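Local coordinates for protein endo-beta-mannanase (Opitutaceae bacterium TAV5, PDB 7BOB) that probably acts as a homotrimeric glycoside hydrolase family 5 exo-beta-1,4-mannosidase, splitting mannose units from beta-mannan-derived chains in the hindgut of a wood-feeding termite, at residues A[56-61]-A[94-99]; A[83-88]-A[139-144]. One frame throughout, in Å; residues are numbered along the deposited sequence.

Interaction 1: residues A[56-61]-A[94-99]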
ATOM      1  N   THR A  56      36.595  25.300  -1.466  1.00 52.48           N
ATOM      2  CA  THR A  56      36.250  24.050  -0.798  1.00 48.64           C
ATOM      3  C   THR A  56      36.031  22.943  -1.828  1.00 50.12           C
ATOM      4  O   THR A  56      35.701  23.192  -2.989  1.00 49.37           O
ATOM      5  CB  THR A  56      34.987  24.186   0.059  1.00 52.81           C
ATOM      6  OG1 THR A  56      33.957  24.772  -0.738  1.00 63.55           O
ATOM      7  CG2 THR A  56      35.218  25.085   1.270  1.00 49.51           C
ATOM      8  N   VAL A  57      36.224  21.700  -1.392  1.00 45.99           N
ATOM      9  CA  VAL A  57      35.932  20.552  -2.238  1.00 41.66           C
ATOM     10  C   VAL A  57      35.365  19.473  -1.333  1.00 46.36           C
ATOM     11  O   VAL A  57      35.971  19.137  -0.308  1.00 48.83           O
ATOM     12  CB  VAL A  57      37.162  20.046  -3.021  1.00 44.91           C
ATOM     13  CG1 VAL A  57      38.352  19.681  -2.090  1.00 38.97           C
ATOM     14  CG2 VAL A  57      36.775  18.865  -3.955  1.00 41.93           C
ATOM     15  N   ARG A  58      34.169  18.983  -1.672  1.00 43.26           N
ATOM     16  CA  ARG A  58      33.559  17.865  -0.966  1.00 42.30           C
ATOM     17  C   ARG A  58      33.930  16.568  -1.675  1.00 44.93           C
ATOM     18  O   ARG A  58      33.772  16.450  -2.897  1.00 45.42           O
ATOM     19  CB  ARG A  58      32.041  18.012  -0.907  1.00 42.51           C
ATOM     20  CG  ARG A  58      31.338  16.856  -0.201  1.00 45.99           C
ATOM     21  CD  ARG A  58      29.924  17.233   0.164  1.00 43.03           C
ATOM     22  NE  ARG A  58      29.189  16.181   0.864  1.00 46.04           N
ATOM     23  CZ  ARG A  58      28.074  15.593   0.401  1.00 47.09           C
ATOM     24  NH1 ARG A  58      27.572  15.908  -0.793  1.00 41.03           N
ATOM     25  NH2 ARG A  58      27.457  14.681   1.134  1.00 45.66           N
ATOM     26  N   PHE A  59      34.435  15.605  -0.917  1.00 42.25           N
ATOM     27  CA  PHE A  59      34.761  14.318  -1.498  1.00 43.81           C
ATOM     28  C   PHE A  59      34.410  13.219  -0.500  1.00 44.95           C
ATOM     29  O   PHE A  59      34.141  13.475   0.678  1.00 46.92           O
ATOM     30  CB  PHE A  59      36.229  14.271  -1.950  1.00 45.70           C
ATOM     31  CG  PHE A  59      37.230  14.341  -0.830  1.00 50.02           C
ATOM     32  CD1 PHE A  59      37.984  15.488  -0.628  1.00 50.16           C
ATOM     33  CD2 PHE A  59      37.466  13.247  -0.010  1.00 49.40           C
ATOM     34  CE1 PHE A  59      38.924  15.559   0.380  1.00 47.03           C
ATOM     35  CE2 PHE A  59      38.420  13.314   1.014  1.00 48.00           C
ATOM     36  CZ  PHE A  59      39.134  14.470   1.208  1.00 49.42           C
ATOM     37  N   PHE A  60      34.429  11.980  -0.972  1.00 41.53           N
ATOM     38  CA  PHE A  60      33.758  10.898  -0.270  1.00 44.11           C
ATOM     39  C   PHE A  60      34.736   9.788   0.072  1.00 48.02           C
ATOM     40  O   PHE A  60      35.395   9.229  -0.813  1.00 46.79           O
ATOM     41  CB  PHE A  60      32.596  10.402  -1.125  1.00 42.51           C
ATOM     42  CG  PHE A  60      31.762  11.519  -1.624  1.00 42.10           C
ATOM     43  CD1 PHE A  60      30.855  12.141  -0.785  1.00 45.43           C
ATOM     44  CD2 PHE A  60      31.962  12.037  -2.897  1.00 45.41           C
ATOM     45  CE1 PHE A  60      30.088  13.225  -1.234  1.00 46.26           C
ATOM     46  CE2 PHE A  60      31.222  13.107  -3.344  1.00 42.06           C
ATOM     47  CZ  PHE A  60      30.288  13.708  -2.509  1.00 43.70           C
ATOM     48  N   VAL A  61      34.830   9.487   1.363  1.00 48.81           N
ATOM     49  CA  VAL A  61      35.651   8.388   1.854  1.00 46.68           C
ATOM     50  C   VAL A  61      34.793   7.133   1.742  1.00 46.99           C
ATOM     51  O   VAL A  61      33.963   6.853   2.613  1.00 49.35           O
ATOM     52  CB  VAL A  61      36.127   8.668   3.291  1.00 47.62           C
ATOM     53  CG1 VAL A  61      37.047   7.572   3.799  1.00 49.18           C
ATOM     54  CG2 VAL A  61      36.849  10.025   3.345  1.00 50.23           C
ATOM     55  N   ARG A  94      39.705  23.867   0.950  1.00 50.91           N
ATOM     56  CA  ARG A  94      39.372  23.223   2.216  1.00 51.32           C
ATOM     57  C   ARG A  94      38.579  21.951   1.934  1.00 52.42           C
ATOM     58  O   ARG A  94      37.464  22.010   1.400  1.00 52.29           O
ATOM     59  CB  ARG A  94      38.580  24.166   3.136  1.00 53.28           C
ATOM     60  CG  ARG A  94      39.213  25.556   3.303  1.00 58.94           C
ATOM     61  CD  ARG A  94      38.522  26.415   4.376  1.00 60.93           C
ATOM     62  NE  ARG A  94      38.812  25.929   5.725  1.00 65.61           N
ATOM     63  CZ  ARG A  94      39.443  26.631   6.668  1.00 67.35           C
ATOM     64  NH1 ARG A  94      39.864  27.877   6.427  1.00 60.31           N
ATOM     65  NH2 ARG A  94      39.654  26.072   7.863  1.00 64.53           N
ATOM     66  N   PRO A  95      39.124  20.782   2.258  1.00 54.86           N
ATOM     67  CA  PRO A  95      38.397  19.536   1.988  1.00 49.29           C
ATOM     68  C   PRO A  95      37.199  19.385   2.913  1.00 49.97           C
ATOM     69  O   PRO A  95      37.254  19.716   4.099  1.00 50.02           O
ATOM     70  CB  PRO A  95      39.444  18.447   2.249  1.00 49.05           C
ATOM     71  CG  PRO A  95      40.449  19.098   3.169  1.00 55.49           C
ATOM     72  CD  PRO A  95      40.475  20.549   2.804  1.00 48.23           C
ATOM     73  N   GLN A  96      36.101  18.878   2.368  1.00 44.72           N
ATOM     74  CA  GLN A  96      34.951  18.515   3.190  1.00 48.90           C
ATOM     75  C   GLN A  96      34.775  17.019   3.004  1.00 49.13           C
ATOM     76  O   GLN A  96      34.095  16.578   2.068  1.00 46.69           O
ATOM     77  CB  GLN A  96      33.691  19.297   2.818  1.00 45.98           C
ATOM     78  CG  GLN A  96      32.541  19.021   3.774  1.00 46.94           C
ATOM     79  CD  GLN A  96      31.290  19.838   3.448  1.00 52.73           C
ATOM     80  OE1 GLN A  96      30.358  19.343   2.822  1.00 49.85           O
ATOM     81  NE2 GLN A  96      31.285  21.103   3.859  1.00 48.82           N
ATOM     82  N   PRO A  97      35.414  16.203   3.841  1.00 50.41           N
ATOM     83  CA  PRO A  97      35.389  14.754   3.623  1.00 49.42           C
ATOM     84  C   PRO A  97      34.115  14.158   4.185  1.00 48.42           C
ATOM     85  O   PRO A  97      33.658  14.535   5.266  1.00 51.87           O
ATOM     86  CB  PRO A  97      36.628  14.260   4.391  1.00 46.04           C
ATOM     87  CG  PRO A  97      36.741  15.221   5.534  1.00 48.41           C
ATOM     88  CD  PRO A  97      36.223  16.575   5.018  1.00 47.16           C
ATOM     89  N   SER A  98      33.539  13.219   3.439  1.00 49.95           N
ATOM     90  CA  SER A  98      32.271  12.592   3.803  1.00 48.24           C
ATOM     91  C   SER A  98      32.547  11.133   4.123  1.00 46.41           C
ATOM     92  O   SER A  98      33.082  10.411   3.274  1.00 50.14           O
ATOM     93  CB  SER A  98      31.254  12.734   2.669  1.00 47.54           C
ATOM     94  OG  SER A  98      29.974  12.243   3.034  1.00 53.02           O
ATOM     95  N   LEU A  99      32.183  10.708   5.343  1.00 45.22           N
ATOM     96  CA  LEU A  99      32.631   9.429   5.906  1.00 47.35           C
ATOM     97  C   LEU A  99      31.745   8.261   5.483  1.00 51.79           C
ATOM     98  O   LEU A  99      32.223   7.292   4.879  1.00 51.24           O
ATOM     99  CB  LEU A  99      32.677   9.512   7.440  1.00 45.78           C
ATOM    100  CG  LEU A  99      33.543  10.656   7.997  1.00 56.82           C
ATOM    101  CD1 LEU A  99      33.868  10.467   9.478  1.00 58.44           C
ATOM    102  CD2 LEU A  99      34.835  10.833   7.197  1.00 50.72           C
TER

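Interaction 2: residues A[83-88]-A[139-144]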
ATOM      1  N   ARG A  83      47.476  12.096   0.841  1.00 52.25           N
ATOM      2  CA  ARG A  83      47.985  12.825  -0.323  1.00 47.82           C
ATOM      3  C   ARG A  83      46.940  13.806  -0.854  1.00 50.03           C
ATOM      4  O   ARG A  83      47.281  14.925  -1.252  1.00 48.32           O
ATOM      5  CB  ARG A  83      48.435  11.838  -1.410  1.00 53.41           C
ATOM      6  CG  ARG A  83      49.617  10.887  -0.963  1.00 62.06           C
ATOM      7  CD  ARG A  83      50.271  10.119  -2.130  1.00 55.52           C
ATOM      8  NE  ARG A  83      50.875  11.070  -3.058  1.00 71.43           N
ATOM      9  CZ  ARG A  83      51.967  10.847  -3.792  1.00 76.39           C
ATOM     10  NH1 ARG A  83      52.604   9.677  -3.727  1.00 73.66           N
ATOM     11  NH2 ARG A  83      52.421  11.806  -4.598  1.00 72.88           N
ATOM     12  N   LEU A  84      45.654  13.408  -0.842  1.00 47.64           N
ATOM     13  CA  LEU A  84      44.590  14.310  -1.271  1.00 46.59           C
ATOM     14  C   LEU A  84      44.472  15.503  -0.333  1.00 47.80           C
ATOM     15  O   LEU A  84      44.450  16.646  -0.789  1.00 49.62           O
ATOM     16  CB  LEU A  84      43.255  13.559  -1.361  1.00 45.69           C
ATOM     17  CG  LEU A  84      42.036  14.250  -1.969  1.00 48.00           C
ATOM     18  CD1 LEU A  84      42.341  14.786  -3.355  1.00 47.93           C
ATOM     19  CD2 LEU A  84      40.859  13.253  -2.031  1.00 46.12           C
ATOM     20  N   LEU A  85      44.378  15.254   0.982  1.00 47.97           N
ATOM     21  CA  LEU A  85      44.259  16.347   1.946  1.00 46.80           C
ATOM     22  C   LEU A  85      45.380  17.348   1.769  1.00 52.28           C
ATOM     23  O   LEU A  85      45.157  18.570   1.769  1.00 51.71           O
ATOM     24  CB  LEU A  85      44.277  15.798   3.368  1.00 46.25           C
ATOM     25  CG  LEU A  85      43.082  14.907   3.710  1.00 51.10           C
ATOM     26  CD1 LEU A  85      43.325  14.110   4.982  1.00 47.29           C
ATOM     27  CD2 LEU A  85      41.812  15.780   3.829  1.00 46.24           C
ATOM     28  N   ASP A  86      46.596  16.833   1.584  1.00 53.82           N
ATOM     29  CA  ASP A  86      47.765  17.673   1.358  1.00 54.91           C
ATOM     30  C   ASP A  86      47.629  18.479   0.072  1.00 50.80           C
ATOM     31  O   ASP A  86      47.813  19.701   0.063  1.00 51.68           O
ATOM     32  CB  ASP A  86      48.993  16.769   1.316  1.00 57.96           C
ATOM     33  CG  ASP A  86      50.253  17.490   1.635  1.00 64.71           C
ATOM     34  OD1 ASP A  86      50.528  17.678   2.842  1.00 70.37           O
ATOM     35  OD2 ASP A  86      50.969  17.849   0.673  1.00 66.18           O
ATOM     36  N   ALA A  87      47.265  17.811  -1.025  1.00 50.18           N
ATOM     37  CA  ALA A  87      47.176  18.507  -2.304  1.00 50.08           C
ATOM     38  C   ALA A  87      46.104  19.601  -2.293  1.00 52.61           C
ATOM     39  O   ALA A  87      46.291  20.638  -2.945  1.00 50.72           O
ATOM     40  CB  ALA A  87      46.907  17.498  -3.412  1.00 51.28           C
ATOM     41  N   CYS A  88      44.969  19.390  -1.590  1.00 50.69           N
ATOM     42  CA  CYS A  88      43.954  20.444  -1.487  1.00 49.96           C
ATOM     43  C   CYS A  88      44.454  21.627  -0.675  1.00 50.91           C
ATOM     44  O   CYS A  88      44.193  22.781  -1.032  1.00 51.50           O
ATOM     45  CB  CYS A  88      42.658  19.945  -0.844  1.00 49.95           C
ATOM     46  SG  CYS A  88      41.823  18.583  -1.672  1.00 50.93           S
ATOM     47  N   THR A 139      41.014  10.287  12.973  1.00 56.44           N
ATOM     48  CA  THR A 139      42.424  10.243  13.333  1.00 55.60           C
ATOM     49  C   THR A 139      43.298  10.688  12.167  1.00 56.59           C
ATOM     50  O   THR A 139      44.202  11.511  12.340  1.00 57.29           O
ATOM     51  CB  THR A 139      42.805   8.836  13.795  1.00 56.89           C
ATOM     52  OG1 THR A 139      42.401   8.660  15.157  1.00 57.98           O
ATOM     53  CG2 THR A 139      44.307   8.630  13.705  1.00 57.92           C
ATOM     54  N   HIS A 140      43.007  10.209  10.960  1.00 57.66           N
ATOM     55  CA  HIS A 140      43.820  10.581   9.809  1.00 57.14           C
ATOM     56  C   HIS A 140      43.525  11.970   9.274  1.00 55.12           C
ATOM     57  O   HIS A 140      44.309  12.468   8.458  1.00 59.55           O
ATOM     58  CB  HIS A 140      43.643   9.559   8.697  1.00 59.61           C
ATOM     59  CG  HIS A 140      44.348   8.279   8.970  1.00 57.27           C
ATOM     60  ND1 HIS A 140      45.577   7.979   8.424  1.00 60.01           N
ATOM     61  CD2 HIS A 140      44.029   7.245   9.779  1.00 56.02           C
ATOM     62  CE1 HIS A 140      45.971   6.797   8.860  1.00 54.31           C
ATOM     63  NE2 HIS A 140      45.048   6.330   9.683  1.00 61.42           N
ATOM     64  N   LEU A 141      42.430  12.595   9.696  1.00 52.83           N
ATOM     65  CA  LEU A 141      42.164  13.986   9.353  1.00 56.67           C
ATOM     66  C   LEU A 141      42.766  14.958  10.348  1.00 52.50           C
ATOM     67  O   LEU A 141      42.926  16.143  10.016  1.00 52.69           O
ATOM     68  CB  LEU A 141      40.652  14.254   9.289  1.00 51.89           C
ATOM     69  CG  LEU A 141      39.795  13.368   8.388  1.00 52.72           C
ATOM     70  CD1 LEU A 141      38.329  13.643   8.681  1.00 49.71           C
ATOM     71  CD2 LEU A 141      40.099  13.663   6.937  1.00 52.44           C
ATOM     72  N   LYS A 142      43.041  14.498  11.569  1.00 52.37           N
ATOM     73  CA  LYS A 142      43.526  15.391  12.620  1.00 61.16           C
ATOM     74  C   LYS A 142      44.718  16.245  12.190  1.00 56.03           C
ATOM     75  O   LYS A 142      44.715  17.447  12.503  1.00 57.75           O
ATOM     76  CB  LYS A 142      43.867  14.587  13.887  1.00 61.15           C
ATOM     77  CG  LYS A 142      44.167  15.476  15.089  1.00 62.02           C
ATOM     78  CD  LYS A 142      44.313  14.674  16.384  1.00 65.12           C
ATOM     79  CE  LYS A 142      44.535  15.602  17.576  1.00 65.81           C
ATOM     80  NZ  LYS A 142      45.101  14.891  18.749  1.00 64.72           N
ATOM     81  N   PRO A 143      45.719  15.732  11.458  1.00 55.31           N
ATOM     82  CA  PRO A 143      46.804  16.614  10.991  1.00 56.51           C
ATOM     83  C   PRO A 143      46.341  17.721  10.067  1.00 59.20           C
ATOM     84  O   PRO A 143      47.151  18.593   9.729  1.00 56.17           O
ATOM     85  CB  PRO A 143      47.762  15.652  10.273  1.00 57.74           C
ATOM     86  CG  PRO A 143      47.566  14.351  10.964  1.00 56.20           C
ATOM     87  CD  PRO A 143      46.061  14.310  11.256  1.00 55.15           C
ATOM     88  N   PHE A 144      45.077  17.736   9.649  1.00 55.66           N
ATOM     89  CA  PHE A 144      44.593  18.826   8.811  1.00 56.22           C
ATOM     90  C   PHE A 144      43.430  19.576   9.448  1.00 54.26           C
ATOM     91  O   PHE A 144      42.787  20.383   8.775  1.00 54.87           O
ATOM     92  CB  PHE A 144      44.199  18.293   7.433  1.00 57.76           C
ATOM     93  CG  PHE A 144      45.322  17.602   6.722  1.00 52.33           C
ATOM     94  CD1 PHE A 144      46.137  18.306   5.847  1.00 54.92           C
ATOM     95  CD2 PHE A 144      45.580  16.263   6.945  1.00 55.30           C
ATOM     96  CE1 PHE A 144      47.177  17.691   5.195  1.00 54.69           C
ATOM     97  CE2 PHE A 144      46.618  15.627   6.291  1.00 54.91           C
ATOM     98  CZ  PHE A 144      47.416  16.348   5.413  1.00 56.83           C
TER

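Interaction 1: residues A[56-61]-A[94-99]
The Arg58 guanidinium is covered on one face by the edge of the Phe60 ring, whose CE1 sits 3.5 Å above its centre, while Arg58 CZ lies in the plane of that ring. The Phe59 ring has one face over Pro97 CA, offset toward the rim, and its CE1 meets Pro95 CB at 3.5 Å. Phe59 holds CG in the crowded position between backbone N and carbonyl carbon (chi1 66°), so the ring lies alongside Pro95 and crosses Pro97 obliquely. The two parallel strands are joined by five backbone bonds: Gln96 N donates to Val57 O at 2.7 Å, Ser98 N to Phe59 O at 2.8 Å, and Val57, Phe59 and Val61 give their N-H groups to the carbonyls of Arg94, Gln96 and Ser98. This ladder needs no N-H from residues 95 and 97, both proline. On the face away from Phe59, Arg58, with CG anti to the backbone N and an extended chain, passes its CD 3.4 Å from Gln96 OE1, the amide turned 67° from the guanidinium. That OE1 accepts a hydrogen bond from Gln280 NE2. The Arg58 nitrogens form salt bridges with Asp152 and Glu281, and Asp152 also bonds Ser98 OG. A leucine at Arg58 lacks the guanidinium and would probably leave both carboxylates less well positioned and the buried charges poorly balanced. Neighbouring parallel strands with a polar inner face and an apolar outer face belong to the (beta/alpha)8 barrel of family 5, where an arginine on the second strand typically supports the nucleophile, probably Glu281 here.

Interaction 2: residues A[83-88]-A[139-144]
Leu85 sets its CB squarely over the Phe144 ring, 3.6 Å from the ring centroid and only 5° off the normal, a CH-pi contact. Its CG stands anti to the carbonyl carbon, beside the backbone N (chi1 -65°), and the branch then carries CD1 along the same ring to 3.7 Å from Phe144 CD2. That methyl also reaches Leu141 CD2 at 3.8 Å, the two leucine side chains crossing at about a right angle. Phe144 likewise has CG anti to its carbonyl carbon (chi1 -58°), which sends the ring across to helix 75-89. Beyond Leu85 the ring continues to Asp86, with CE1 3.8 Å from the backbone N of Asp86; the Asp86 carboxylate is steeply turned against the ring. The bond from Phe144 N to Leu141 O (2.7 Å) is part of the 3-10 turn after helix 124-141 and helps to place Phe144. The contact is apolar packing of helix 75-89 against helix 124-141 and, for the most part, the turn that follows it. Toward the barrel wall, Leu85 rests on Phe59 and Pro95 and Leu141 on Pro97, while Leu84, Ala87 and Cys88 pack against helix 39-51.

Interaction 2 lies outside interaction 1, their centres about 10 Å apart, as the helix layer around a barrel wall. Helix 75-89 makes the beta-alpha-beta crossover from strand 56-62 to strand 94-101, and helix 124-141 follows that second strand. Contacts joining the layers include Pro95 CG with Leu85 CD2 at 3.6 Å, Val57 CG1 with Cys88 SG at 3.7 Å, Phe59 CE1 with Leu84 CD2 at 3.9 Å and Pro97 CG with Leu141 CD1 at 3.9 Å. Inward, Arg58 bonds both Asp152 and Glu281, and Ser98 bonds Asp152; Glu281 is on strand 277-282, the barrel strand bearing the nucleophile in family 5 relatives. Interaction 2 is on the far side of the wall from these carboxylates.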